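Side-chain contacts in chlorella virus DNA ligase-adenylate (Chlorella virus, PDB 1FVI), which probably seals nicks in duplex DNA as an ATP-dependent ligase, captured here as the covalent enzyme-adenylate intermediate: residues 235-240 with 268-273; 57-62 with 131-136; 194-199 with 256-261. The protein carries 1 engineered substitution. All blocks are in the same frame, centred on the assembly; numbering follows the deposited sequence.

Contact 1. Residues 235-240 with 268-273; sequences IEVDYD and KMVKFK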
loop_
_atom_site.group_PDB
_atom_site.type_symbol
_atom_site.label_atom_id
_atom_site.label_comp_id
_atom_site.label_asym_id
_atom_site.label_seq_id
_atom_site.Cartn_x
_atom_site.Cartn_y
_atom_site.Cartn_z
ATOM N N ILE A 235 21.351 5.212 7.396
ATOM C CA ILE A 235 22.061 6.379 6.919
ATOM C C ILE A 235 21.812 7.493 7.934
ATOM O O ILE A 235 20.723 7.588 8.510
ATOM C CB ILE A 235 21.610 6.824 5.519
ATOM C CG1 ILE A 235 20.104 7.125 5.490
ATOM C CG2 ILE A 235 22.004 5.783 4.499
ATOM C CD1 ILE A 235 19.654 7.836 4.200
ATOM N N GLU A 236 22.864 8.252 8.232
ATOM C CA GLU A 236 22.779 9.357 9.175
ATOM C C GLU A 236 22.653 10.603 8.329
ATOM O O GLU A 236 23.404 10.784 7.363
ATOM C CB GLU A 236 24.010 9.390 10.082
ATOM C CG GLU A 236 24.089 8.205 11.050
ATOM C CD GLU A 236 24.109 6.840 10.349
ATOM O OE1 GLU A 236 24.912 6.670 9.404
ATOM O OE2 GLU A 236 23.324 5.941 10.742
ATOM N N VAL A 237 21.676 11.440 8.676
ATOM C CA VAL A 237 21.393 12.641 7.905
ATOM C C VAL A 237 21.383 13.934 8.698
ATOM O O VAL A 237 21.131 13.925 9.895
ATOM C CB VAL A 237 20.048 12.483 7.154
ATOM C CG1 VAL A 237 20.144 11.309 6.173
ATOM C CG2 VAL A 237 18.912 12.256 8.153
ATOM N N ASP A 238 21.628 15.049 8.007
ATOM C CA ASP A 238 21.667 16.359 8.647
ATOM C C ASP A 238 20.311 16.965 8.948
ATOM O O ASP A 238 20.001 17.199 10.106
ATOM C CB ASP A 238 22.529 17.368 7.860
ATOM C CG ASP A 238 22.684 18.726 8.590
ATOM O OD1 ASP A 238 23.617 18.898 9.398
ATOM O OD2 ASP A 238 21.875 19.638 8.337
ATOM N N TYR A 239 19.519 17.269 7.929
ATOM C CA TYR A 239 18.205 17.890 8.187
ATOM C C TYR A 239 18.269 19.153 9.078
ATOM O O TYR A 239 17.998 19.106 10.290
ATOM C CB TYR A 239 17.211 16.897 8.804
ATOM C CG TYR A 239 15.790 17.417 8.810
ATOM C CD1 TYR A 239 15.284 18.135 7.720
ATOM C CD2 TYR A 239 14.956 17.215 9.905
ATOM C CE1 TYR A 239 13.980 18.642 7.723
ATOM C CE2 TYR A 239 13.650 17.717 9.921
ATOM C CZ TYR A 239 13.176 18.426 8.829
ATOM O OH TYR A 239 11.895 18.916 8.846
ATOM N N ASP A 240 18.653 20.267 8.459
ATOM C CA ASP A 240 18.759 21.564 9.123
ATOM C C ASP A 240 19.355 21.515 10.527
ATOM O O ASP A 240 18.694 21.837 11.517
ATOM C CB ASP A 240 17.392 22.245 9.134
ATOM C CG ASP A 240 16.662 22.102 7.809
ATOM O OD1 ASP A 240 17.301 22.313 6.752
ATOM O OD2 ASP A 240 15.461 21.746 7.829
ATOM N N LYS A 268 24.484 13.703 -0.717
ATOM C CA LYS A 268 23.248 13.659 -1.500
ATOM C C LYS A 268 22.055 14.003 -0.608
ATOM O O LYS A 268 22.065 13.749 0.603
ATOM C CB LYS A 268 23.033 12.287 -2.139
ATOM C CG LYS A 268 23.929 12.005 -3.319
ATOM C CD LYS A 268 23.756 13.044 -4.424
ATOM C CE LYS A 268 24.746 12.822 -5.564
ATOM N NZ LYS A 268 26.178 12.864 -5.117
ATOM N N MET A 269 21.042 14.614 -1.209
ATOM C CA MET A 269 19.832 14.991 -0.493
ATOM C C MET A 269 18.815 13.847 -0.623
ATOM O O MET A 269 18.537 13.384 -1.724
ATOM C CB MET A 269 19.246 16.247 -1.137
ATOM C CG MET A 269 18.307 17.034 -0.252
ATOM S SD MET A 269 19.219 18.032 0.946
ATOM C CE MET A 269 18.985 19.695 0.284
ATOM N N VAL A 270 18.277 13.369 0.491
ATOM C CA VAL A 270 17.269 12.309 0.435
ATOM C C VAL A 270 15.891 12.822 0.883
ATOM O O VAL A 270 15.796 13.733 1.715
ATOM C CB VAL A 270 17.658 11.060 1.306
ATOM C CG1 VAL A 270 18.962 10.459 0.825
ATOM C CG2 VAL A 270 17.757 11.422 2.779
ATOM N N LYS A 271 14.838 12.304 0.249
ATOM C CA LYS A 271 13.456 12.645 0.608
ATOM C C LYS A 271 13.009 11.619 1.661
ATOM O O LYS A 271 13.250 10.421 1.500
ATOM C CB LYS A 271 12.525 12.542 -0.612
ATOM C CG LYS A 271 13.007 13.287 -1.853
ATOM C CD LYS A 271 11.900 13.434 -2.908
ATOM C CE LYS A 271 11.403 12.098 -3.446
ATOM N NZ LYS A 271 12.429 11.383 -4.263
ATOM N N PHE A 272 12.394 12.083 2.745
ATOM C CA PHE A 272 11.909 11.180 3.794
ATOM C C PHE A 272 10.629 11.725 4.392
ATOM O O PHE A 272 10.219 12.839 4.081
ATOM C CB PHE A 272 12.965 10.948 4.902
ATOM C CG PHE A 272 13.227 12.151 5.801
ATOM C CD1 PHE A 272 12.790 12.149 7.130
ATOM C CD2 PHE A 272 13.917 13.274 5.324
ATOM C CE1 PHE A 272 13.031 13.239 7.976
ATOM C CE2 PHE A 272 14.163 14.366 6.159
ATOM C CZ PHE A 272 13.717 14.350 7.491
ATOM N N LYS A 273 9.969 10.908 5.198
ATOM C CA LYS A 273 8.743 11.310 5.873
ATOM C C LYS A 273 8.939 11.013 7.345
ATOM O O LYS A 273 9.795 10.201 7.714
ATOM C CB LYS A 273 7.521 10.525 5.348
ATOM C CG LYS A 273 6.955 11.026 4.012
ATOM C CD LYS A 273 5.914 10.073 3.439
ATOM C CE LYS A 273 5.416 10.527 2.063
ATOM N NZ LYS A 273 4.587 11.772 2.111
#
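Phe272 drives the edge of its ring into one face of Tyr239, a T-shaped pair with centroids 5.2 Å apart and planes at 87°. From CB the Phe272 side chain heads toward residues 235-240, its CG placed between the backbone N and the carbonyl carbon (chi1 70°), which turns the ring edge-on to the tyrosine. At its tip, Phe272 CZ lies over the middle of the tyrosine ring, 3.9 Å from both Tyr239 CG and Tyr239 CD2, while the tyrosine hydroxyl runs on past the contact to a hydrogen bond with that of Tyr274. Two residues before Phe272, Val270 offers its CG2 methyl to two residues of strand 232-237: Val237 CG1 at 4.2 Å and, more loosely, Ile235 CD1 at 4.3 Å. No hydrogen bond joins the two segments; the junction is wholly apolar. Strands 232-237 and 269-275 flank strand 190-201 in the five-stranded antiparallel sheet of the OB-like domain, and these side chains meet across it, with Val237 on Ala194 and Val270 on Ile196. Phe244 of strand 244-246 touches both aromatic rings, and Phe288 and Ile291 of strand 286-291 pack against Val270.

Contact 2. Residues 57-62 with 131-136; sequences ELLPEG and VKIIPL
Leu58 projects its CD2 methyl between Val131 and Ile133, a helix-on-sheet contact in the nucleotide-binding domain of the ATP-dependent ligases. In the first shell this one methyl does most of the touching: it lies 3.9 Å from Ile133 CG1, equally close to Ile133 CD1, and 4.0 Å from Val131 CB. The leucine and isoleucine side chains meet at a slant, and both strand residues point their CB toward the helix end. Since Val131 and Ile133 are two apart on an extended strand, they share a face of it, and Leu58 spans the step between them. Leu59 adds a looser touch: although its CB is turned neither to the strand nor from it, CD2 ends 4.3 Å from Ile133 CD1. The contact has no hydrogen bond and is made of branched aliphatic groups alone.

In the next shell, helix 49-58 ends here, Leu59 being the first residue to leave helical geometry, and the chain runs on through Pro60 to strand 63-68. Leu54 and Leu55, one turn back in the helix, extend the apolar layer onto Val131, and Leu55 also reaches Ile133. Strand 131-135 is an outermost strand of its mixed sheet, fixed to strand 92-99 by backbone hydrogen bonds of Lys132 and Ile134; Tyr94 of that strand also packs on Leu59. Beyond Pro135 the same chain delivers Leu136 to the AMP pocket, but the side chain of Ile133 remains about 14 Å from the nucleotide. Ile125, from a loop, also touches Leu58. The branch of Ile133 that meets both leucines is CG1-CD1, set anti to the carbonyl carbon with chi1 -60°.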
loop_
_atom_site.group_PDB
_atom_site.type_symbol
_atom_site.label_atom_id
_atom_site.label_comp_id
_atom_site.label_asym_id
_atom_site.label_seq_id
_atom_site.Cartn_x
_atom_site.Cartn_y
_atom_site.Cartn_z
ATOM N N GLU A 57 -11.062 -14.768 -14.286
ATOM C CA GLU A 57 -11.024 -16.216 -14.080
ATOM C C GLU A 57 -10.667 -16.526 -12.619
ATOM O O GLU A 57 -11.233 -17.445 -12.010
ATOM C CB GLU A 57 -9.990 -16.882 -15.014
ATOM C CG GLU A 57 -10.395 -16.915 -16.492
ATOM C CD GLU A 57 -9.265 -17.339 -17.452
ATOM O OE1 GLU A 57 -8.150 -17.700 -16.996
ATOM O OE2 GLU A 57 -9.497 -17.299 -18.684
ATOM N N LEU A 58 -9.764 -15.719 -12.056
ATOM C CA LEU A 58 -9.290 -15.892 -10.683
ATOM C C LEU A 58 -10.202 -15.380 -9.574
ATOM O O LEU A 58 -10.414 -16.055 -8.570
ATOM C CB LEU A 58 -7.916 -15.223 -10.527
ATOM C CG LEU A 58 -6.626 -16.044 -10.419
ATOM C CD1 LEU A 58 -6.635 -17.240 -11.331
ATOM C CD2 LEU A 58 -5.472 -15.146 -10.754
ATOM N N LEU A 59 -10.755 -14.194 -9.757
ATOM C CA LEU A 59 -11.565 -13.596 -8.709
ATOM C C LEU A 59 -13.052 -13.885 -8.731
ATOM O O LEU A 59 -13.649 -14.028 -9.802
ATOM C CB LEU A 59 -11.369 -12.078 -8.715
ATOM C CG LEU A 59 -9.973 -11.485 -8.497
ATOM C CD1 LEU A 59 -10.021 -10.003 -8.857
ATOM C CD2 LEU A 59 -9.530 -11.686 -7.046
ATOM N N PRO A 60 -13.667 -13.993 -7.533
ATOM C CA PRO A 60 -15.102 -14.250 -7.446
ATOM C C PRO A 60 -15.820 -12.946 -7.731
ATOM O O PRO A 60 -15.262 -11.861 -7.533
ATOM C CB PRO A 60 -15.288 -14.683 -5.993
ATOM C CG PRO A 60 -14.227 -13.917 -5.293
ATOM C CD PRO A 60 -13.049 -14.115 -6.201
ATOM N N GLU A 61 -17.030 -13.060 -8.259
ATOM C CA GLU A 61 -17.862 -11.908 -8.578
ATOM C C GLU A 61 -18.015 -11.029 -7.317
ATOM O O GLU A 61 -18.246 -11.541 -6.221
ATOM C CB GLU A 61 -19.225 -12.430 -9.063
ATOM C CG GLU A 61 -20.283 -11.367 -9.281
ATOM C CD GLU A 61 -20.062 -10.526 -10.522
ATOM O OE1 GLU A 61 -19.144 -10.833 -11.316
ATOM O OE2 GLU A 61 -20.833 -9.556 -10.703
ATOM N N GLY A 62 -17.849 -9.717 -7.464
ATOM C CA GLY A 62 -17.972 -8.833 -6.314
ATOM C C GLY A 62 -16.652 -8.435 -5.658
ATOM O O GLY A 62 -16.630 -7.735 -4.636
ATOM N N VAL A 131 -0.008 -13.607 -12.337
ATOM C CA VAL A 131 -0.813 -12.756 -11.451
ATOM C C VAL A 131 -0.649 -13.073 -9.960
ATOM O O VAL A 131 -0.953 -14.177 -9.507
ATOM C CB VAL A 131 -2.325 -12.878 -11.769
ATOM C CG1 VAL A 131 -3.088 -11.746 -11.117
ATOM C CG2 VAL A 131 -2.559 -12.901 -13.251
ATOM N N LYS A 132 -0.232 -12.078 -9.186
ATOM C CA LYS A 132 -0.055 -12.275 -7.756
ATOM C C LYS A 132 -1.281 -11.726 -7.013
ATOM O O LYS A 132 -1.511 -10.516 -6.986
ATOM C CB LYS A 132 1.221 -11.567 -7.296
ATOM C CG LYS A 132 1.615 -11.816 -5.860
ATOM C CD LYS A 132 2.732 -10.871 -5.475
ATOM C CE LYS A 132 3.189 -11.071 -4.045
ATOM N NZ LYS A 132 4.294 -10.123 -3.720
ATOM N N ILE A 133 -2.110 -12.625 -6.491
ATOM C CA ILE A 133 -3.302 -12.217 -5.751
ATOM C C ILE A 133 -2.885 -11.994 -4.309
ATOM O O ILE A 133 -2.435 -12.925 -3.622
ATOM C CB ILE A 133 -4.426 -13.293 -5.786
ATOM C CG1 ILE A 133 -4.850 -13.576 -7.227
ATOM C CG2 ILE A 133 -5.640 -12.834 -4.953
ATOM C CD1 ILE A 133 -5.382 -12.399 -7.934
ATOM N N ILE A 134 -3.014 -10.749 -3.863
ATOM C CA ILE A 134 -2.639 -10.390 -2.503
ATOM C C ILE A 134 -3.830 -9.967 -1.659
ATOM O O ILE A 134 -4.388 -8.893 -1.857
ATOM C CB ILE A 134 -1.587 -9.257 -2.492
ATOM C CG1 ILE A 134 -0.334 -9.691 -3.267
ATOM C CG2 ILE A 134 -1.228 -8.914 -1.057
ATOM C CD1 ILE A 134 0.689 -8.598 -3.436
ATOM N N PRO A 135 -4.263 -10.836 -0.732
ATOM C CA PRO A 135 -5.400 -10.530 0.142
ATOM C C PRO A 135 -5.010 -9.418 1.124
ATOM O O PRO A 135 -4.035 -9.543 1.867
ATOM C CB PRO A 135 -5.633 -11.856 0.887
ATOM C CG PRO A 135 -5.036 -12.898 -0.021
ATOM C CD PRO A 135 -3.789 -12.215 -0.509
ATOM N N LEU A 136 -5.737 -8.309 1.080
ATOM C CA LEU A 136 -5.475 -7.208 1.986
ATOM C C LEU A 136 -6.370 -7.355 3.201
ATOM O O LEU A 136 -7.474 -6.822 3.233
ATOM C CB LEU A 136 -5.760 -5.865 1.320
ATOM C CG LEU A 136 -4.648 -5.035 0.671
ATOM C CD1 LEU A 136 -5.086 -3.575 0.710
ATOM C CD2 LEU A 136 -3.316 -5.195 1.403
#

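Contact 3. Residues 194-199 with 256-261; sequences ATIISM and RDFWQN
Met199 lays its sulfur against the backbone of a helix: SD lies 3.6 Å from Phe258 O, and the terminal methyl follows the same carbonyl before reaching the ring, CE standing 3.8 Å from Phe258 CD2. The side chain gets this far because it is stretched beyond CG (chi2 -179°, chi3 -170°), so it runs from the strand to the helix and crosses the phenylalanine at about a right angle. The approach to the ring is oblique. Near the root of the same methionine, CB meets the edge of the indole, 4.0 Å from Trp259 CZ3. Met199 is thus held at both ends, by Trp259 at its base and by Phe258 at its tip. The indole reaches back although its CB does not point at the strand, and Lys262 makes a cation-pi contact with it. Three residues earlier on the strand, Ile196 CD1 touches Phe258 CE2 at 4.4 Å, a light contact backed by Tyr265, whose ring also forms an edge-to-face pair with Phe258.

Between Ile196 and Met199 the strand carries a classic beta bulge, in which Ile197 and Ser198 both face Glu236. Ile196 and Met199 would face opposite sides of a regular strand; the bulge is consistent with both reaching this helix. The axes of strand and helix come within 10.5 Å and run nearly perpendicular, at 92°. Met232 and Ile235 of strand 232-237 help complete the apolar layer. A helix between the third and fourth strands in chain order, Phe258 turned to the sheet, is consistent with the OB fold expected of this ligase domain.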
loop_
_atom_site.group_PDB
_atom_site.type_symbol
_atom_site.label_atom_id
_atom_site.label_comp_id
_atom_site.label_asym_id
_atom_site.label_seq_id
_atom_site.Cartn_x
_atom_site.Cartn_y
_atom_site.Cartn_z
ATOM N N ALA A 194 16.887 15.784 3.734
ATOM C CA ALA A 194 18.061 15.777 4.579
ATOM C C ALA A 194 19.292 15.418 3.753
ATOM O O ALA A 194 19.194 14.746 2.722
ATOM C CB ALA A 194 17.869 14.795 5.702
ATOM N N THR A 195 20.444 15.932 4.164
ATOM C CA THR A 195 21.676 15.637 3.458
ATOM C C THR A 195 22.329 14.442 4.141
ATOM O O THR A 195 22.345 14.370 5.371
ATOM C CB THR A 195 22.640 16.849 3.486
ATOM O OG1 THR A 195 22.071 17.926 2.732
ATOM C CG2 THR A 195 24.008 16.484 2.894
ATOM N N ILE A 196 22.818 13.489 3.349
ATOM C CA ILE A 196 23.484 12.312 3.896
ATOM C C ILE A 196 24.904 12.698 4.312
ATOM O O ILE A 196 25.602 13.389 3.568
ATOM C CB ILE A 196 23.593 11.203 2.849
ATOM C CG1 ILE A 196 22.204 10.871 2.304
ATOM C CG2 ILE A 196 24.257 9.962 3.456
ATOM C CD1 ILE A 196 22.232 10.000 1.057
ATOM N N ILE A 197 25.319 12.269 5.502
ATOM C CA ILE A 197 26.663 12.567 5.988
ATOM C C ILE A 197 27.508 11.305 6.203
ATOM O O ILE A 197 28.692 11.295 5.889
ATOM C CB ILE A 197 26.641 13.442 7.246
ATOM C CG1 ILE A 197 26.050 12.691 8.418
ATOM C CG2 ILE A 197 25.826 14.714 6.990
ATOM C CD1 ILE A 197 25.696 13.604 9.572
ATOM N N SER A 198 26.885 10.227 6.665
ATOM C CA SER A 198 27.591 8.962 6.872
ATOM C C SER A 198 26.618 7.766 6.807
ATOM O O SER A 198 25.416 7.954 6.679
ATOM C CB SER A 198 28.350 8.973 8.207
ATOM O OG SER A 198 27.456 9.061 9.302
ATOM N N MET A 199 27.153 6.544 6.856
ATOM C CA MET A 199 26.346 5.326 6.814
ATOM C C MET A 199 26.823 4.300 7.825
ATOM O O MET A 199 27.988 4.295 8.231
ATOM C CB MET A 199 26.383 4.681 5.430
ATOM C CG MET A 199 25.721 5.489 4.354
ATOM S SD MET A 199 25.781 4.638 2.790
ATOM C CE MET A 199 25.195 5.974 1.712
ATOM N N ARG A 256 22.221 -2.404 -0.653
ATOM C CA ARG A 256 23.455 -2.858 -1.290
ATOM C C ARG A 256 24.075 -1.718 -2.104
ATOM O O ARG A 256 25.252 -1.406 -1.941
ATOM C CB ARG A 256 23.165 -4.064 -2.181
ATOM C CG ARG A 256 24.345 -4.556 -3.018
ATOM C CD ARG A 256 24.201 -4.139 -4.481
ATOM N NE ARG A 256 22.974 -4.660 -5.082
ATOM C CZ ARG A 256 22.922 -5.717 -5.888
ATOM N NH1 ARG A 256 24.028 -6.382 -6.204
ATOM N NH2 ARG A 256 21.755 -6.112 -6.378
ATOM N N ASP A 257 23.270 -1.055 -2.931
ATOM C CA ASP A 257 23.768 0.060 -3.744
ATOM C C ASP A 257 24.365 1.183 -2.904
ATOM O O ASP A 257 25.484 1.629 -3.168
ATOM C CB ASP A 257 22.669 0.602 -4.664
ATOM C CG ASP A 257 22.299 -0.375 -5.755
ATOM O OD1 ASP A 257 23.058 -1.347 -5.959
ATOM O OD2 ASP A 257 21.256 -0.172 -6.410
ATOM N N PHE A 258 23.603 1.642 -1.911
ATOM C CA PHE A 258 24.055 2.687 -0.997
ATOM C C PHE A 258 25.418 2.313 -0.395
ATOM O O PHE A 258 26.321 3.145 -0.391
ATOM C CB PHE A 258 23.033 2.907 0.131
ATOM C CG PHE A 258 21.968 3.926 -0.189
ATOM C CD1 PHE A 258 20.620 3.628 0.001
ATOM C CD2 PHE A 258 22.311 5.205 -0.631
ATOM C CE1 PHE A 258 19.626 4.589 -0.237
ATOM C CE2 PHE A 258 21.323 6.176 -0.872
ATOM C CZ PHE A 258 19.978 5.861 -0.671
ATOM N N TRP A 259 25.579 1.051 0.035
ATOM C CA TRP A 259 26.833 0.564 0.640
ATOM C C TRP A 259 28.011 0.300 -0.304
ATOM O O TRP A 259 29.159 0.518 0.067
ATOM C CB TRP A 259 26.597 -0.698 1.462
ATOM C CG TRP A 259 27.755 -1.028 2.378
ATOM C CD1 TRP A 259 28.669 -2.038 2.230
ATOM C CD2 TRP A 259 28.095 -0.361 3.603
ATOM N NE1 TRP A 259 29.546 -2.046 3.290
ATOM C CE2 TRP A 259 29.217 -1.027 4.146
ATOM C CE3 TRP A 259 27.558 0.733 4.295
ATOM C CZ2 TRP A 259 29.812 -0.631 5.350
ATOM C CZ3 TRP A 259 28.151 1.126 5.494
ATOM C CH2 TRP A 259 29.267 0.444 6.007
ATOM N N GLN A 260 27.735 -0.228 -1.491
ATOM C CA GLN A 260 28.791 -0.501 -2.451
ATOM C C GLN A 260 29.343 0.809 -3.016
ATOM O O GLN A 260 30.538 0.922 -3.295
ATOM C CB GLN A 260 28.275 -1.392 -3.580
ATOM C CG GLN A 260 27.828 -2.770 -3.127
ATOM C CD GLN A 260 28.919 -3.531 -2.391
ATOM O OE1 GLN A 260 28.696 -4.065 -1.297
ATOM N NE2 GLN A 260 30.105 -3.595 -2.993
ATOM N N ASN A 261 28.473 1.806 -3.167
ATOM C CA ASN A 261 28.890 3.104 -3.686
ATOM C C ASN A 261 28.619 4.234 -2.705
ATOM O O ASN A 261 28.311 5.342 -3.125
ATOM C CB ASN A 261 28.179 3.404 -5.010
ATOM C CG ASN A 261 28.741 2.611 -6.173
ATOM O OD1 ASN A 261 28.261 1.518 -6.479
ATOM N ND2 ASN A 261 29.763 3.162 -6.832
#

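From the N terminus, contact 2 comes first: 57-62 meets 131-136, closing a long loop that includes strand 92-99 and helix 108-121 and tying a helix to the edge of a sheet in the nucleotide-binding domain. It is finished before the other two begin, about 18 Å from either at the nearest atoms. Contacts 3 and 1 then cross, their segments alternating. Contact 3 closes the loop from 194-199 to 256-261, which holds strands 232-237 and 244-246; contact 1 closes the shorter one from 235-240 to 268-273. Their centres lie 10 Å apart, and they touch through Val270 N to Ala194 O and Asp238 N to Thr195 O. Both reach one sheet, contact 3 bringing in helix 252-260.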